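Local coordinates for protein putative protease (Parabacteroides distasonis ATCC 8503, PDB 3KD4) that is of unestablished function but is thought to be an exported hydrolase, possibly a protease, at residues S61-Q66 against T111-Y116; Y43-I48 against V100-G105. All coordinates share one frame; numbering follows the deposited sequence.

Overall arrangement
From the N terminus, residues 43-48 include the start of strand 45-50, and strand 55-65 follows and carries 61-66. The chain later returns as strand 97-102, whose end and the residues just after it make up 100-105, and then as strand 111-120, which holds 111-116. Interaction 2 closes a loop of 51 residues and interaction 1 one of 44. The segments alternate along the chain, so the loops cross and neither nests inside the other. Interaction 2 belongs to a small three-stranded antiparallel sheet, interaction 1 to a mixed eight-stranded sheet. I112 and L114 of the large sheet pack on H103 and S46 of interaction 2, while T64 and Q66 probably hydrogen-bond to the carbonyls of T104 and G105.

Interaction 1 of 2, residues S61-Q66 against T111-Y116; sequences SSYTRQ and TIYLDY. With PO4 (phosphate ion), chain C.
Y113 O is gripped twice: the backbone N of Y63 donates to it at 3.1 Å, and a water bound also to S62 OG, itself hydrogen-bonded to T74 OG1, donates to it at 2.7 Å. The alpha hydrogen of S62 leans on the same oxygen. In return Y113 N gives a 2.8 Å bond to Y63 O. These are the central bonds of an antiparallel strand pair in the mixed eight-stranded sheet, in which hydrogen-bonded pairs (S61 with D115, Y63 with Y113, R65 with T111) alternate with non-hydrogen-bonded ones. The two tyrosines project from the same face of the sheet as S61, R65, T111 and D115. Chi1 of 59° sets CG of Y63 between its own N and carbonyl carbon, and from there the ring reaches across to Y113 CB, which makes a CH-pi contact over its centre, 3.6 Å from the centroid. The rings are nearly parallel, 12° apart, but offset with little overlap; Y63 OH comes over the Y113 ring, 3.1 Å from CD2. A flat ring suits position 113, since it lies against that of Y63 with CG and CD1 each 3.5 Å from Y63 CE2. Y113 OH also donates to O2 of a phosphate, probably from the crystallisation liquor, at 2.6 Å. An alanine here would probably open a gap beside Y63 CE2 and CZ and leave the phosphate without this donor. D115 OD2 accepts from a water shared with S61 OG and forms a salt bridge with R26.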
loop_
_atom_site.group_PDB
_atom_site.type_symbol
_atom_site.label_atom_id
_atom_site.label_comp_id
_atom_site.label_asym_id
_atom_site.label_seq_id
_atom_site.Cartn_x
_atom_site.Cartn_y
_atom_site.Cartn_z
ATOM N N SER A 61 -12.465 27.892 -9.912
ATOM C CA SER A 61 -12.974 27.812 -11.222
ATOM C C SER A 61 -13.042 26.333 -11.654
ATOM O O SER A 61 -12.301 25.471 -11.163
ATOM C CB SER A 61 -12.110 28.621 -12.209
ATOM O OG SER A 61 -10.807 28.077 -12.224
ATOM N N SER A 62 -13.973 26.079 -12.555
ATOM C CA SER A 62 -14.211 24.761 -13.127
ATOM C C SER A 62 -14.906 24.945 -14.484
ATOM O O SER A 62 -16.068 25.418 -14.572
ATOM C CB SER A 62 -15.025 23.864 -12.174
ATOM O OG SER A 62 -15.268 22.556 -12.757
ATOM N N TYR A 63 -14.168 24.607 -15.531
ATOM C CA TYR A 63 -14.660 24.688 -16.899
ATOM C C TYR A 63 -13.879 23.781 -17.832
ATOM O O TYR A 63 -12.785 23.315 -17.510
ATOM C CB TYR A 63 -14.619 26.126 -17.431
ATOM C CG TYR A 63 -13.262 26.794 -17.463
ATOM C CD1 TYR A 63 -12.767 27.503 -16.353
ATOM C CD2 TYR A 63 -12.486 26.750 -18.599
ATOM C CE1 TYR A 63 -11.537 28.120 -16.393
ATOM C CE2 TYR A 63 -11.279 27.379 -18.646
ATOM C CZ TYR A 63 -10.801 28.054 -17.552
ATOM O OH TYR A 63 -9.566 28.652 -17.646
ATOM N N THR A 64 -14.462 23.550 -18.997
ATOM C CA THR A 64 -13.804 22.823 -20.072
ATOM C C THR A 64 -13.570 23.757 -21.236
ATOM O O THR A 64 -14.492 24.495 -21.645
ATOM C CB THR A 64 -14.666 21.661 -20.537
ATOM O OG1 THR A 64 -14.904 20.805 -19.412
ATOM C CG2 THR A 64 -14.009 20.914 -21.710
ATOM N N ARG A 65 -12.346 23.749 -21.747
ATOM C CA ARG A 65 -12.015 24.513 -22.943
ATOM C C ARG A 65 -11.913 23.587 -24.127
ATOM O O ARG A 65 -11.040 22.712 -24.173
ATOM C CB ARG A 65 -10.724 25.283 -22.774
ATOM C CG ARG A 65 -10.326 26.098 -24.010
ATOM C CD ARG A 65 -9.052 26.918 -23.724
ATOM N NE ARG A 65 -8.763 27.894 -24.786
ATOM C CZ ARG A 65 -8.448 27.605 -26.068
ATOM N NH1 ARG A 65 -8.377 26.347 -26.524
ATOM N NH2 ARG A 65 -8.216 28.600 -26.936
ATOM N N GLN A 66 -12.819 23.761 -25.085
ATOM C CA GLN A 66 -12.800 22.938 -26.315
ATOM C C GLN A 66 -11.751 23.463 -27.263
ATOM O O GLN A 66 -11.314 24.600 -27.129
ATOM C CB GLN A 66 -14.182 22.918 -26.970
ATOM C CG GLN A 66 -15.235 22.363 -26.001
ATOM C CD GLN A 66 -16.633 22.345 -26.556
ATOM O OE1 GLN A 66 -16.945 23.076 -27.486
ATOM N NE2 GLN A 66 -17.496 21.507 -25.972
ATOM N N THR A 111 -9.831 20.491 -22.985
ATOM C CA THR A 111 -9.009 20.628 -21.792
ATOM C C THR A 111 -9.831 21.020 -20.597
ATOM O O THR A 111 -10.551 22.021 -20.617
ATOM C CB THR A 111 -7.909 21.670 -21.975
ATOM O OG1 THR A 111 -7.092 21.278 -23.075
ATOM C CG2 THR A 111 -7.047 21.809 -20.696
ATOM N N ILE A 112 -9.742 20.204 -19.567
ATOM C CA ILE A 112 -10.411 20.447 -18.291
ATOM C C ILE A 112 -9.579 21.387 -17.462
ATOM O O ILE A 112 -8.398 21.117 -17.243
ATOM C CB ILE A 112 -10.552 19.122 -17.474
ATOM C CG1 ILE A 112 -11.479 18.144 -18.192
ATOM C CG2 ILE A 112 -11.018 19.400 -16.022
ATOM C CD1 ILE A 112 -11.324 16.622 -17.707
ATOM N N TYR A 113 -10.209 22.440 -16.942
ATOM C CA TYR A 113 -9.570 23.369 -15.993
ATOM C C TYR A 113 -10.277 23.267 -14.659
ATOM O O TYR A 113 -11.500 23.435 -14.575
ATOM C CB TYR A 113 -9.724 24.803 -16.487
ATOM C CG TYR A 113 -8.799 25.198 -17.583
ATOM C CD1 TYR A 113 -8.964 24.706 -18.860
ATOM C CD2 TYR A 113 -7.761 26.108 -17.348
ATOM C CE1 TYR A 113 -8.121 25.061 -19.893
ATOM C CE2 TYR A 113 -6.891 26.490 -18.407
ATOM C CZ TYR A 113 -7.100 25.958 -19.670
ATOM O OH TYR A 113 -6.268 26.298 -20.729
ATOM N N LEU A 114 -9.526 23.003 -13.610
ATOM C CA LEU A 114 -10.085 22.977 -12.259
ATOM C C LEU A 114 -9.081 23.567 -11.283
ATOM O O LEU A 114 -7.938 23.111 -11.194
ATOM C CB LEU A 114 -10.402 21.532 -11.830
ATOM C CG LEU A 114 -10.996 21.305 -10.440
ATOM C CD1 LEU A 114 -12.361 22.049 -10.281
ATOM C CD2 LEU A 114 -11.136 19.774 -10.106
ATOM N N ASP A 115 -9.557 24.483 -10.465
ATOM C CA ASP A 115 -8.740 25.222 -9.506
ATOM C C ASP A 115 -9.566 25.325 -8.239
ATOM O O ASP A 115 -10.682 25.874 -8.267
ATOM C CB ASP A 115 -8.432 26.594 -10.090
ATOM C CG ASP A 115 -7.513 27.438 -9.192
ATOM O OD1 ASP A 115 -7.182 27.003 -8.072
ATOM O OD2 ASP A 115 -7.168 28.568 -9.600
ATOM N N TYR A 116 -9.090 24.707 -7.157
ATOM C CA TYR A 116 -9.808 24.735 -5.886
ATOM C C TYR A 116 -8.870 24.844 -4.709
ATOM O O TYR A 116 -7.670 24.501 -4.815
ATOM C CB TYR A 116 -10.696 23.495 -5.706
ATOM C CG TYR A 116 -9.947 22.215 -5.480
ATOM C CD1 TYR A 116 -9.561 21.418 -6.541
ATOM C CD2 TYR A 116 -9.614 21.800 -4.190
ATOM C CE1 TYR A 116 -8.853 20.225 -6.339
ATOM C CE2 TYR A 116 -8.919 20.614 -3.973
ATOM C CZ TYR A 116 -8.532 19.839 -5.048
ATOM O OH TYR A 116 -7.850 18.670 -4.797
HETATM P P PO4 C . -3.100 28.157 -20.102
HETATM O O1 PO4 C . -2.331 29.197 -20.870
HETATM O O2 PO4 C . -4.608 28.230 -20.380
HETATM O O3 PO4 C . -2.544 26.800 -20.503
HETATM O O4 PO4 C . -2.749 28.305 -18.636
HETATM O O HOH W 1 -8.858 29.755 -11.380
HETATM O O HOH W 2 -13.325 21.464 -14.189
HETATM O O HOH W 3 -8.178 22.035 -25.506
#

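Interaction 2 of 2, residues Y43-I48 against V100-G105; sequences YGESFI and VVVHTG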
loop_
_atom_site.group_PDB
_atom_site.type_symbol
_atom_site.label_atom_id
_atom_site.label_comp_id
_atom_site.label_asym_id
_atom_site.label_seq_id
_atom_site.Cartn_x
_atom_site.Cartn_y
_atom_site.Cartn_z
ATOM N N TYR A 43 -11.445 9.987 -15.707
ATOM C CA TYR A 43 -10.995 11.352 -16.097
ATOM C C TYR A 43 -12.172 12.293 -16.379
ATOM O O TYR A 43 -12.031 13.507 -16.348
ATOM C CB TYR A 43 -10.061 11.325 -17.290
ATOM C CG TYR A 43 -8.623 10.977 -17.009
ATOM C CD1 TYR A 43 -7.986 11.405 -15.840
ATOM C CD2 TYR A 43 -7.870 10.302 -17.954
ATOM C CE1 TYR A 43 -6.635 11.123 -15.615
ATOM C CE2 TYR A 43 -6.550 10.035 -17.751
ATOM C CZ TYR A 43 -5.932 10.437 -16.571
ATOM O OH TYR A 43 -4.602 10.184 -16.349
ATOM N N GLY A 44 -13.354 11.721 -16.596
ATOM C CA GLY A 44 -14.570 12.518 -16.735
ATOM C C GLY A 44 -14.999 13.235 -15.454
ATOM O O GLY A 44 -15.911 14.069 -15.496
ATOM N N GLU A 45 -14.385 12.868 -14.325
ATOM C CA GLU A 45 -14.692 13.477 -13.033
ATOM C C GLU A 45 -13.450 13.847 -12.263
ATOM O O GLU A 45 -12.397 13.315 -12.498
ATOM C CB GLU A 45 -15.490 12.516 -12.144
ATOM C CG GLU A 45 -16.886 12.195 -12.633
ATOM C CD GLU A 45 -16.894 11.119 -13.696
ATOM O OE1 GLU A 45 -16.132 10.147 -13.552
ATOM O OE2 GLU A 45 -17.668 11.259 -14.669
ATOM N N SER A 46 -13.623 14.768 -11.324
ATOM C CA SER A 46 -12.652 15.022 -10.298
ATOM C C SER A 46 -13.278 14.685 -8.933
ATOM O O SER A 46 -14.503 14.846 -8.730
ATOM C CB SER A 46 -12.167 16.468 -10.391
ATOM O OG SER A 46 -11.367 16.667 -11.551
ATOM N N PHE A 47 -12.441 14.225 -8.008
ATOM C CA PHE A 47 -12.880 13.780 -6.676
ATOM C C PHE A 47 -12.103 14.512 -5.629
ATOM O O PHE A 47 -10.895 14.456 -5.641
ATOM C CB PHE A 47 -12.623 12.276 -6.540
ATOM C CG PHE A 47 -13.218 11.485 -7.645
ATOM C CD1 PHE A 47 -14.527 11.050 -7.564
ATOM C CD2 PHE A 47 -12.494 11.215 -8.785
ATOM C CE1 PHE A 47 -15.078 10.317 -8.598
ATOM C CE2 PHE A 47 -13.057 10.481 -9.820
ATOM C CZ PHE A 47 -14.333 10.051 -9.724
ATOM N N ILE A 48 -12.787 15.220 -4.737
ATOM C CA ILE A 48 -12.095 16.014 -3.709
ATOM C C ILE A 48 -12.609 15.676 -2.320
ATOM O O ILE A 48 -13.736 15.992 -1.999
ATOM C CB ILE A 48 -12.288 17.547 -3.919
ATOM C CG1 ILE A 48 -11.895 17.986 -5.338
ATOM C CG2 ILE A 48 -11.480 18.343 -2.824
ATOM C CD1 ILE A 48 -12.581 19.317 -5.822
ATOM N N VAL A 100 -17.685 15.374 -5.999
ATOM C CA VAL A 100 -17.462 14.825 -7.340
ATOM C C VAL A 100 -17.831 15.926 -8.330
ATOM O O VAL A 100 -18.961 16.426 -8.342
ATOM C CB VAL A 100 -18.324 13.571 -7.585
ATOM C CG1 VAL A 100 -18.123 13.025 -9.040
ATOM C CG2 VAL A 100 -18.001 12.496 -6.494
ATOM N N VAL A 101 -16.850 16.361 -9.111
ATOM C CA VAL A 101 -17.049 17.348 -10.164
ATOM C C VAL A 101 -17.188 16.576 -11.482
ATOM O O VAL A 101 -16.242 15.914 -11.904
ATOM C CB VAL A 101 -15.857 18.290 -10.242
ATOM C CG1 VAL A 101 -16.099 19.400 -11.257
ATOM C CG2 VAL A 101 -15.540 18.893 -8.841
ATOM N N VAL A 102 -18.345 16.662 -12.126
ATOM C CA VAL A 102 -18.551 15.985 -13.418
ATOM C C VAL A 102 -18.192 16.975 -14.513
ATOM O O VAL A 102 -18.819 18.023 -14.648
ATOM C CB VAL A 102 -19.999 15.489 -13.601
ATOM C CG1 VAL A 102 -20.212 14.922 -15.049
ATOM C CG2 VAL A 102 -20.350 14.432 -12.528
ATOM N N HIS A 103 -17.141 16.670 -15.254
ATOM C CA HIS A 103 -16.657 17.588 -16.264
ATOM C C HIS A 103 -17.554 17.546 -17.474
ATOM O O HIS A 103 -17.770 16.470 -18.063
ATOM C CB HIS A 103 -15.232 17.229 -16.616
ATOM C CG HIS A 103 -14.321 17.362 -15.450
ATOM N ND1 HIS A 103 -14.263 18.517 -14.718
ATOM C CD2 HIS A 103 -13.501 16.475 -14.834
ATOM C CE1 HIS A 103 -13.404 18.361 -13.729
ATOM N NE2 HIS A 103 -12.946 17.123 -13.765
ATOM N N THR A 104 -18.098 18.695 -17.842
ATOM C CA THR A 104 -19.049 18.758 -18.923
ATOM C C THR A 104 -18.379 19.418 -20.113
ATOM O O THR A 104 -17.281 19.988 -20.018
ATOM C CB THR A 104 -20.337 19.540 -18.537
ATOM O OG1 THR A 104 -19.996 20.912 -18.341
ATOM C CG2 THR A 104 -21.004 18.973 -17.259
ATOM N N GLY A 105 -19.038 19.291 -21.253
ATOM C CA GLY A 105 -18.538 19.813 -22.507
ATOM C C GLY A 105 -17.318 19.113 -23.066
ATOM O O GLY A 105 -16.623 19.676 -23.918
HETATM O O HOH W 4 -17.728 13.863 -17.477
#
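S46 OG and H103 NE2 meet at 2.8 Å in a hydrogen bond that either could donate, with the hydroxyl lying in the plane of the imidazole, at its edge. Serine is small enough to stand beside the ring, and histidine suits the site because NE2 can either donate or accept a hydrogen bond, according to the tautomer. The bond sits at the end of an antiparallel pairing in a three-stranded sheet, S46 on the outermost strand 45-50 and H103 just beyond the middle strand 97-102. S46 and V101 form the hydrogen-bonded pair: S46 N donates to V101 O, and V101 N returns the bond to S46 O at 2.8 Å. Past the strand end, H103 N still reaches G44 O at 2.9 Å, and a water joins that oxygen to H103 O. With chi1 at -62°, H103 CG is anti to its carbonyl carbon and lies 3.7 Å from G44 O. V101 O stands over the centre of the ring, 3.9 Å above the plane. S46, V101 and H103 face the larger sheet, touching L114, S62 and I112 respectively. On the other face V100, a branched valine, serves two neighbours: its CG1 packs against E45 CG, the aliphatic part of a chain bent at chi2, and its CG2 lies 3.9 Å from F47 CD1. Farther along the edge strand, the side chain of I48 touches L57, Y116 and I118, and its CD1 rests 4.2 Å from V101 CG2.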